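Local coordinates for protein telomerase reverse transcriptase (Candida tropicalis MYA-3404, PDB 6ZD1) that probably extends chromosome ends as a telomerase, reverse-transcribing a template within its RNA component into telomeric DNA repeats, at residues A[433-445]-A[455-468]. Sequence-based numbering, arbitrary orientation.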
ATOM      1  N   GLU A 433     -27.410  -7.941   1.124  1.00 64.90           N
ATOM      2  CA  GLU A 433     -27.530  -7.500   2.508  1.00 68.02           C
ATOM      3  C   GLU A 433     -26.209  -6.954   3.033  1.00 68.47           C
ATOM      4  O   GLU A 433     -26.181  -5.903   3.685  1.00 74.93           O
ATOM      5  CB  GLU A 433     -28.019  -8.651   3.385  1.00 81.06           C
ATOM      6  CG  GLU A 433     -28.446  -8.225   4.778  1.00 88.53           C
ATOM      7  CD  GLU A 433     -28.958  -9.384   5.608  1.00107.05           C
ATOM      8  OE1 GLU A 433     -28.135 -10.220   6.040  1.00 99.99           O
ATOM      9  OE2 GLU A 433     -30.187  -9.465   5.820  1.00110.29           O
ATOM     10  N   VAL A 434     -25.102  -7.644   2.746  1.00 66.35           N
ATOM     11  CA  VAL A 434     -23.801  -7.199   3.236  1.00 66.27           C
ATOM     12  C   VAL A 434     -23.377  -5.909   2.542  1.00 63.88           C
ATOM     13  O   VAL A 434     -22.814  -5.006   3.174  1.00 63.53           O
ATOM     14  CB  VAL A 434     -22.758  -8.316   3.060  1.00 70.85           C
ATOM     15  CG1 VAL A 434     -21.375  -7.840   3.484  1.00 68.02           C
ATOM     16  CG2 VAL A 434     -23.169  -9.535   3.860  1.00 72.41           C
ATOM     17  N   CYS A 435     -23.644  -5.795   1.239  1.00 62.95           N
ATOM     18  CA  CYS A 435     -23.335  -4.555   0.532  1.00 65.44           C
ATOM     19  C   CYS A 435     -24.104  -3.385   1.133  1.00 68.77           C
ATOM     20  O   CYS A 435     -23.523  -2.336   1.439  1.00 65.03           O
ATOM     21  CB  CYS A 435     -23.647  -4.702  -0.958  1.00 68.04           C
ATOM     22  SG  CYS A 435     -22.519  -5.800  -1.863  1.00 60.98           S
ATOM     23  N   HIS A 436     -25.414  -3.556   1.333  1.00 69.82           N
ATOM     24  CA  HIS A 436     -26.216  -2.502   1.948  1.00 63.36           C
ATOM     25  C   HIS A 436     -25.732  -2.192   3.356  1.00 64.58           C
ATOM     26  O   HIS A 436     -25.671  -1.024   3.754  1.00 62.78           O
ATOM     27  CB  HIS A 436     -27.691  -2.897   1.970  1.00 60.85           C
ATOM     28  CG  HIS A 436     -28.350  -2.830   0.629  1.00 63.74           C
ATOM     29  ND1 HIS A 436     -29.717  -2.754   0.475  1.00 75.79           N
ATOM     30  CD2 HIS A 436     -27.829  -2.828  -0.620  1.00 69.92           C
ATOM     31  CE1 HIS A 436     -30.010  -2.709  -0.812  1.00 62.79           C
ATOM     32  NE2 HIS A 436     -28.884  -2.754  -1.499  1.00 61.93           N
ATOM     33  N   SER A 437     -25.383  -3.226   4.126  1.00 63.33           N
ATOM     34  CA  SER A 437     -24.895  -2.999   5.482  1.00 64.04           C
ATOM     35  C   SER A 437     -23.600  -2.193   5.478  1.00 68.83           C
ATOM     36  O   SER A 437     -23.424  -1.287   6.301  1.00 68.83           O
ATOM     37  CB  SER A 437     -24.695  -4.332   6.198  1.00 64.51           C
ATOM     38  OG  SER A 437     -24.125  -4.137   7.480  1.00 74.14           O
ATOM     39  N   GLN A 438     -22.688  -2.497   4.552  1.00 64.08           N
ATOM     40  CA  GLN A 438     -21.442  -1.740   4.470  1.00 68.98           C
ATOM     41  C   GLN A 438     -21.696  -0.300   4.040  1.00 65.50           C
ATOM     42  O   GLN A 438     -21.031   0.624   4.522  1.00 69.76           O
ATOM     43  CB  GLN A 438     -20.473  -2.421   3.503  1.00 69.66           C
ATOM     44  CG  GLN A 438     -19.960  -3.775   3.970  1.00 74.95           C
ATOM     45  CD  GLN A 438     -18.795  -3.666   4.936  1.00 79.21           C
ATOM     46  OE1 GLN A 438     -17.791  -3.016   4.644  1.00 83.57           O
ATOM     47  NE2 GLN A 438     -18.922  -4.308   6.094  1.00 78.10           N
ATOM     48  N   ILE A 439     -22.648  -0.088   3.132  1.00 56.66           N
ATOM     49  CA  ILE A 439     -22.934   1.263   2.663  1.00 54.72           C
ATOM     50  C   ILE A 439     -23.653   2.064   3.741  1.00 61.57           C
ATOM     51  O   ILE A 439     -23.262   3.190   4.067  1.00 61.16           O
ATOM     52  CB  ILE A 439     -23.766   1.219   1.370  1.00 60.64           C
ATOM     53  CG1 ILE A 439     -22.990   0.550   0.238  1.00 60.47           C
ATOM     54  CG2 ILE A 439     -24.198   2.622   0.969  1.00 52.52           C
ATOM     55  CD1 ILE A 439     -23.883   0.055  -0.881  1.00 53.51           C
ATOM     56  N   GLU A 440     -24.706   1.489   4.318  1.00 66.86           N
ATOM     57  CA  GLU A 440     -25.622   2.259   5.149  1.00 69.55           C
ATOM     58  C   GLU A 440     -25.249   2.274   6.626  1.00 71.83           C
ATOM     59  O   GLU A 440     -25.661   3.195   7.338  1.00 71.89           O
ATOM     60  CB  GLU A 440     -27.047   1.717   4.990  1.00 63.87           C
ATOM     61  CG  GLU A 440     -27.508   1.641   3.540  1.00 71.42           C
ATOM     62  CD  GLU A 440     -28.865   0.977   3.376  1.00 81.64           C
ATOM     63  OE1 GLU A 440     -29.576   1.322   2.403  1.00 57.41           O
ATOM     64  OE2 GLU A 440     -29.217   0.113   4.211  1.00 79.01           O
ATOM     65  N   ASP A 441     -24.469   1.303   7.102  1.00 65.73           N
ATOM     66  CA  ASP A 441     -24.162   1.195   8.522  1.00 62.77           C
ATOM     67  C   ASP A 441     -22.699   1.464   8.842  1.00 74.43           C
ATOM     68  O   ASP A 441     -22.278   1.241   9.981  1.00 83.99           O
ATOM     69  CB  ASP A 441     -24.555  -0.186   9.056  1.00 75.71           C
ATOM     70  CG  ASP A 441     -26.007  -0.525   8.788  1.00 75.57           C
ATOM     71  OD1 ASP A 441     -26.261  -1.497   8.048  1.00 89.81           O
ATOM     72  OD2 ASP A 441     -26.895   0.182   9.311  1.00 92.19           O
ATOM     73  N   ALA A 442     -21.912   1.931   7.878  1.00 79.30           N
ATOM     74  CA  ALA A 442     -20.514   2.239   8.150  1.00 68.93           C
ATOM     75  C   ALA A 442     -20.430   3.425   9.104  1.00 61.58           C
ATOM     76  O   ALA A 442     -20.996   4.490   8.834  1.00 76.29           O
ATOM     77  CB  ALA A 442     -19.766   2.532   6.853  1.00 61.06           C
ATOM     78  N   THR A 443     -19.750   3.232  10.231  1.00 63.21           N
ATOM     79  CA  THR A 443     -19.535   4.279  11.218  1.00 71.00           C
ATOM     80  C   THR A 443     -18.049   4.382  11.527  1.00 65.42           C
ATOM     81  O   THR A 443     -17.285   3.434  11.330  1.00 73.64           O
ATOM     82  CB  THR A 443     -20.320   4.020  12.516  1.00 77.75           C
ATOM     83  OG1 THR A 443     -19.918   2.766  13.083  1.00 86.22           O
ATOM     84  CG2 THR A 443     -21.816   3.993  12.243  1.00 63.95           C
ATOM     85  N   CYS A 444     -17.644   5.552  12.021  1.00 67.06           N
ATOM     86  CA  CYS A 444     -16.260   5.799  12.394  1.00 65.21           C
ATOM     87  C   CYS A 444     -16.198   6.399  13.791  1.00 70.13           C
ATOM     88  O   CYS A 444     -17.143   7.044  14.257  1.00 65.25           O
ATOM     89  CB  CYS A 444     -15.544   6.727  11.398  1.00 72.52           C
ATOM     90  SG  CYS A 444     -15.996   8.467  11.505  1.00 83.53           S
ATOM     91  N   LEU A 445     -15.080   6.149  14.463  1.00 68.36           N
ATOM     92  CA  LEU A 445     -14.810   6.691  15.786  1.00 69.59           C
ATOM     93  C   LEU A 445     -13.872   7.883  15.653  1.00 68.99           C
ATOM     94  O   LEU A 445     -12.899   7.831  14.893  1.00 74.81           O
ATOM     95  CB  LEU A 445     -14.188   5.632  16.698  1.00 70.88           C
ATOM     96  CG  LEU A 445     -15.104   4.534  17.243  1.00 72.60           C
ATOM     97  CD1 LEU A 445     -15.427   3.481  16.190  1.00 72.48           C
ATOM     98  CD2 LEU A 445     -14.475   3.897  18.468  1.00 80.77           C
ATOM     99  N   LEU A 455     -19.083   8.295  18.040  1.00101.18           N
ATOM    100  CA  LEU A 455     -19.295   7.597  16.776  1.00 86.45           C
ATOM    101  C   LEU A 455     -20.004   8.497  15.770  1.00 88.63           C
ATOM    102  O   LEU A 455     -20.961   9.197  16.115  1.00 99.84           O
ATOM    103  CB  LEU A 455     -20.126   6.329  16.975  1.00 81.06           C
ATOM    104  CG  LEU A 455     -19.357   5.027  17.166  1.00 95.92           C
ATOM    105  CD1 LEU A 455     -18.559   5.065  18.458  1.00 99.57           C
ATOM    106  CD2 LEU A 455     -20.314   3.849  17.149  1.00 94.56           C
ATOM    107  N   PHE A 456     -19.549   8.446  14.518  1.00 90.13           N
ATOM    108  CA  PHE A 456     -20.106   9.253  13.442  1.00 76.92           C
ATOM    109  C   PHE A 456     -20.428   8.382  12.234  1.00 75.76           C
ATOM    110  O   PHE A 456     -19.748   7.390  11.962  1.00 74.37           O
ATOM    111  CB  PHE A 456     -19.145  10.369  13.023  1.00 72.99           C
ATOM    112  CG  PHE A 456     -19.093  11.520  13.986  1.00 86.94           C
ATOM    113  CD1 PHE A 456     -18.445  11.398  15.206  1.00 91.34           C
ATOM    114  CD2 PHE A 456     -19.681  12.731  13.665  1.00 94.68           C
ATOM    115  CE1 PHE A 456     -18.396  12.460  16.091  1.00 90.57           C
ATOM    116  CE2 PHE A 456     -19.633  13.796  14.542  1.00101.42           C
ATOM    117  CZ  PHE A 456     -18.989  13.661  15.758  1.00 94.28           C
ATOM    118  N   LYS A 457     -21.480   8.765  11.516  1.00 85.96           N
ATOM    119  CA  LYS A 457     -21.883   8.127  10.272  1.00 70.84           C
ATOM    120  C   LYS A 457     -21.791   9.142   9.137  1.00 76.07           C
ATOM    121  O   LYS A 457     -21.802  10.354   9.360  1.00 91.33           O
ATOM    122  CB  LYS A 457     -23.311   7.564  10.380  1.00 80.85           C
ATOM    123  CG  LYS A 457     -23.707   6.594   9.274  1.00 82.82           C
ATOM    124  CD  LYS A 457     -25.166   6.176   9.404  1.00 84.88           C
ATOM    125  CE  LYS A 457     -25.401   5.350  10.660  1.00 82.69           C
ATOM    126  NZ  LYS A 457     -24.702   4.035  10.604  1.00 82.65           N
ATOM    127  N   ARG A 458     -21.701   8.637   7.909  1.00 77.28           N
ATOM    128  CA  ARG A 458     -21.592   9.505   6.744  1.00 74.92           C
ATOM    129  C   ARG A 458     -22.964   9.998   6.307  1.00 67.58           C
ATOM    130  O   ARG A 458     -23.920   9.219   6.237  1.00 80.10           O
ATOM    131  CB  ARG A 458     -20.913   8.769   5.592  1.00 64.65           C
ATOM    132  CG  ARG A 458     -19.472   8.410   5.855  1.00 69.62           C
ATOM    133  CD  ARG A 458     -18.746   8.144   4.555  1.00 69.22           C
ATOM    134  NE  ARG A 458     -18.781   9.315   3.683  1.00 56.56           N
ATOM    135  CZ  ARG A 458     -17.897  10.307   3.733  1.00 57.46           C
ATOM    136  NH1 ARG A 458     -16.905  10.268   4.611  1.00 71.83           N
ATOM    137  NH2 ARG A 458     -18.001  11.338   2.907  1.00 58.94           N
ATOM    138  N   LYS A 459     -23.068  11.302   6.040  1.00 74.74           N
ATOM    139  CA  LYS A 459     -24.271  11.830   5.402  1.00 76.04           C
ATOM    140  C   LYS A 459     -24.419  11.290   3.985  1.00 71.57           C
ATOM    141  O   LYS A 459     -25.528  10.952   3.551  1.00 65.00           O
ATOM    142  CB  LYS A 459     -24.234  13.359   5.385  1.00 79.52           C
ATOM    143  CG  LYS A 459     -24.183  14.007   6.761  1.00 91.22           C
ATOM    144  CD  LYS A 459     -23.913  15.503   6.662  1.00 95.39           C
ATOM    145  CE  LYS A 459     -24.946  16.209   5.796  1.00 87.64           C
ATOM    146  NZ  LYS A 459     -24.668  17.672   5.680  1.00 96.49           N
ATOM    147  N   GLN A 460     -23.314  11.219   3.250  1.00 68.73           N
ATOM    148  CA  GLN A 460     -23.305  10.743   1.874  1.00 65.37           C
ATOM    149  C   GLN A 460     -21.907  10.227   1.570  1.00 59.06           C
ATOM    150  O   GLN A 460     -20.926  10.672   2.170  1.00 67.08           O
ATOM    151  CB  GLN A 460     -23.712  11.863   0.904  1.00 58.47           C
ATOM    152  CG  GLN A 460     -23.690  11.511  -0.574  1.00 53.66           C
ATOM    153  CD  GLN A 460     -24.706  10.451  -0.953  1.00 58.34           C
ATOM    154  OE1 GLN A 460     -24.501   9.264  -0.701  1.00 57.49           O
ATOM    155  NE2 GLN A 460     -25.805  10.873  -1.575  1.00 53.82           N
ATOM    156  N   GLY A 461     -21.826   9.280   0.646  1.00 54.13           N
ATOM    157  CA  GLY A 461     -20.550   8.737   0.232  1.00 60.55           C
ATOM    158  C   GLY A 461     -20.224   7.431   0.925  1.00 53.79           C
ATOM    159  O   GLY A 461     -21.030   6.836   1.645  1.00 54.22           O
ATOM    160  N   VAL A 462     -18.990   6.994   0.709  1.00 53.06           N
ATOM    161  CA  VAL A 462     -18.493   5.738   1.249  1.00 67.68           C
ATOM    162  C   VAL A 462     -17.116   5.992   1.839  1.00 55.63           C
ATOM    163  O   VAL A 462     -16.325   6.766   1.286  1.00 52.50           O
ATOM    164  CB  VAL A 462     -18.447   4.634   0.169  1.00 69.23           C
ATOM    165  CG1 VAL A 462     -17.638   3.438   0.638  1.00 69.08           C
ATOM    166  CG2 VAL A 462     -19.858   4.200  -0.194  1.00 56.83           C
ATOM    167  N   PHE A 463     -16.841   5.364   2.978  1.00 64.63           N
ATOM    168  CA  PHE A 463     -15.548   5.529   3.619  1.00 55.93           C
ATOM    169  C   PHE A 463     -14.480   4.788   2.835  1.00 61.93           C
ATOM    170  O   PHE A 463     -14.621   3.597   2.545  1.00 65.73           O
ATOM    171  CB  PHE A 463     -15.595   5.003   5.050  1.00 59.01           C
ATOM    172  CG  PHE A 463     -16.017   6.023   6.054  1.00 76.13           C
ATOM    173  CD1 PHE A 463     -15.505   7.307   6.008  1.00 81.58           C
ATOM    174  CD2 PHE A 463     -16.928   5.701   7.044  1.00 71.29           C
ATOM    175  CE1 PHE A 463     -15.890   8.251   6.938  1.00 79.11           C
ATOM    176  CE2 PHE A 463     -17.317   6.638   7.976  1.00 75.93           C
ATOM    177  CZ  PHE A 463     -16.796   7.917   7.923  1.00 73.69           C
ATOM    178  N   GLN A 464     -13.405   5.490   2.501  1.00 70.01           N
ATOM    179  CA  GLN A 464     -12.239   4.830   1.941  1.00 56.75           C
ATOM    180  C   GLN A 464     -11.531   4.058   3.044  1.00 60.12           C
ATOM    181  O   GLN A 464     -11.317   4.582   4.142  1.00 70.70           O
ATOM    182  CB  GLN A 464     -11.306   5.858   1.309  1.00 56.00           C
ATOM    183  CG  GLN A 464     -10.233   5.259   0.430  1.00 80.33           C
ATOM    184  CD  GLN A 464      -9.376   6.321  -0.222  1.00 90.70           C
ATOM    185  OE1 GLN A 464      -9.826   7.448  -0.437  1.00 95.37           O
ATOM    186  NE2 GLN A 464      -8.132   5.974  -0.530  1.00 80.14           N
ATOM    187  N   GLY A 465     -11.176   2.810   2.761  1.00 61.09           N
ATOM    188  CA  GLY A 465     -10.549   1.943   3.744  1.00 61.99           C
ATOM    189  C   GLY A 465     -11.361   0.727   4.139  1.00 62.51           C
ATOM    190  O   GLY A 465     -10.821  -0.161   4.815  1.00 65.32           O
ATOM    191  N   PHE A 466     -12.640   0.652   3.780  1.00 63.68           N
ATOM    192  CA  PHE A 466     -13.417  -0.555   4.013  1.00 61.72           C
ATOM    193  C   PHE A 466     -13.222  -1.550   2.873  1.00 60.54           C
ATOM    194  O   PHE A 466     -12.736  -1.216   1.787  1.00 64.01           O
ATOM    195  CB  PHE A 466     -14.898  -0.223   4.177  1.00 68.68           C
ATOM    196  CG  PHE A 466     -15.258   0.260   5.549  1.00 67.91           C
ATOM    197  CD1 PHE A 466     -15.610  -0.639   6.540  1.00 76.18           C
ATOM    198  CD2 PHE A 466     -15.231   1.608   5.852  1.00 67.72           C
ATOM    199  CE1 PHE A 466     -15.934  -0.200   7.808  1.00 83.05           C
ATOM    200  CE2 PHE A 466     -15.557   2.054   7.118  1.00 65.66           C
ATOM    201  CZ  PHE A 466     -15.910   1.149   8.097  1.00 67.75           C
ATOM    202  N   SER A 467     -13.651  -2.788   3.127  1.00 61.91           N
ATOM    203  CA  SER A 467     -13.327  -3.899   2.236  1.00 61.47           C
ATOM    204  C   SER A 467     -13.849  -3.667   0.822  1.00 59.31           C
ATOM    205  O   SER A 467     -13.155  -3.957  -0.159  1.00 65.60           O
ATOM    206  CB  SER A 467     -13.897  -5.198   2.807  1.00 67.63           C
ATOM    207  OG  SER A 467     -13.516  -5.368   4.161  1.00 91.45           O
ATOM    208  N   LEU A 468     -15.072  -3.161   0.697  1.00 58.54           N
ATOM    209  CA  LEU A 468     -15.746  -3.077  -0.589  1.00 56.10           C
ATOM    210  C   LEU A 468     -15.740  -1.677  -1.193  1.00 54.27           C
ATOM    211  O   LEU A 468     -16.300  -1.493  -2.276  1.00 54.99           O
ATOM    212  CB  LEU A 468     -17.193  -3.558  -0.446  1.00 57.46           C
ATOM    213  CG  LEU A 468     -17.421  -4.869   0.306  1.00 60.07           C
ATOM    214  CD1 LEU A 468     -18.905  -5.179   0.402  1.00 62.64           C
ATOM    215  CD2 LEU A 468     -16.670  -6.014  -0.360  1.00 60.61           C
TER
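C444 and F456 pair across an antiparallel beta hairpin of the reverse transcriptase domain, a worked example of how two short strands are fastened by backbone and packed on both faces. C444 N donates to F456 O at 2.8 Å, and F456 N returns the bond to C444 O, both nearly straight. Strand 443-446 follows helix 428-440 after a short link through D441 and A442, while T443 and K457 continue the sheet outward through backbone bonds to T230 and V218.

K457 runs straight out from its strand at first and then bends, following the backbone from A442 toward the helix end. Its CB lies alongside A442 O, and CG, set anti to the backbone N (chi1 -166°), comes within 3.5 Å of that A442 O. CD moves on to the carbonyl of E440, 3.7 Å from its O. Two bends then fold the tip back, bringing NZ against T443 CG2 at 3.3 Å and near E440 O without a hydrogen bond; the D441 carboxylate, not in contact, may still favour its charge.

On the face of C444 and F456, C444 SG meets the F463 ring obliquely in a sulfur-aromatic contact, 3.7 Å from CZ, and rests on F456 CB. A442 CB meets two neighbouring phenylalanines, at the edge of F463 and over one face of F466. The type II turn from F463 to F466 delivers both rings to this alanine.

Beyond it the helix takes over: Q438 CG packs on L468 CD1, whereas its amide stands 70° from the F466 ring plane, with OE1 3.7 Å from F466 CD1.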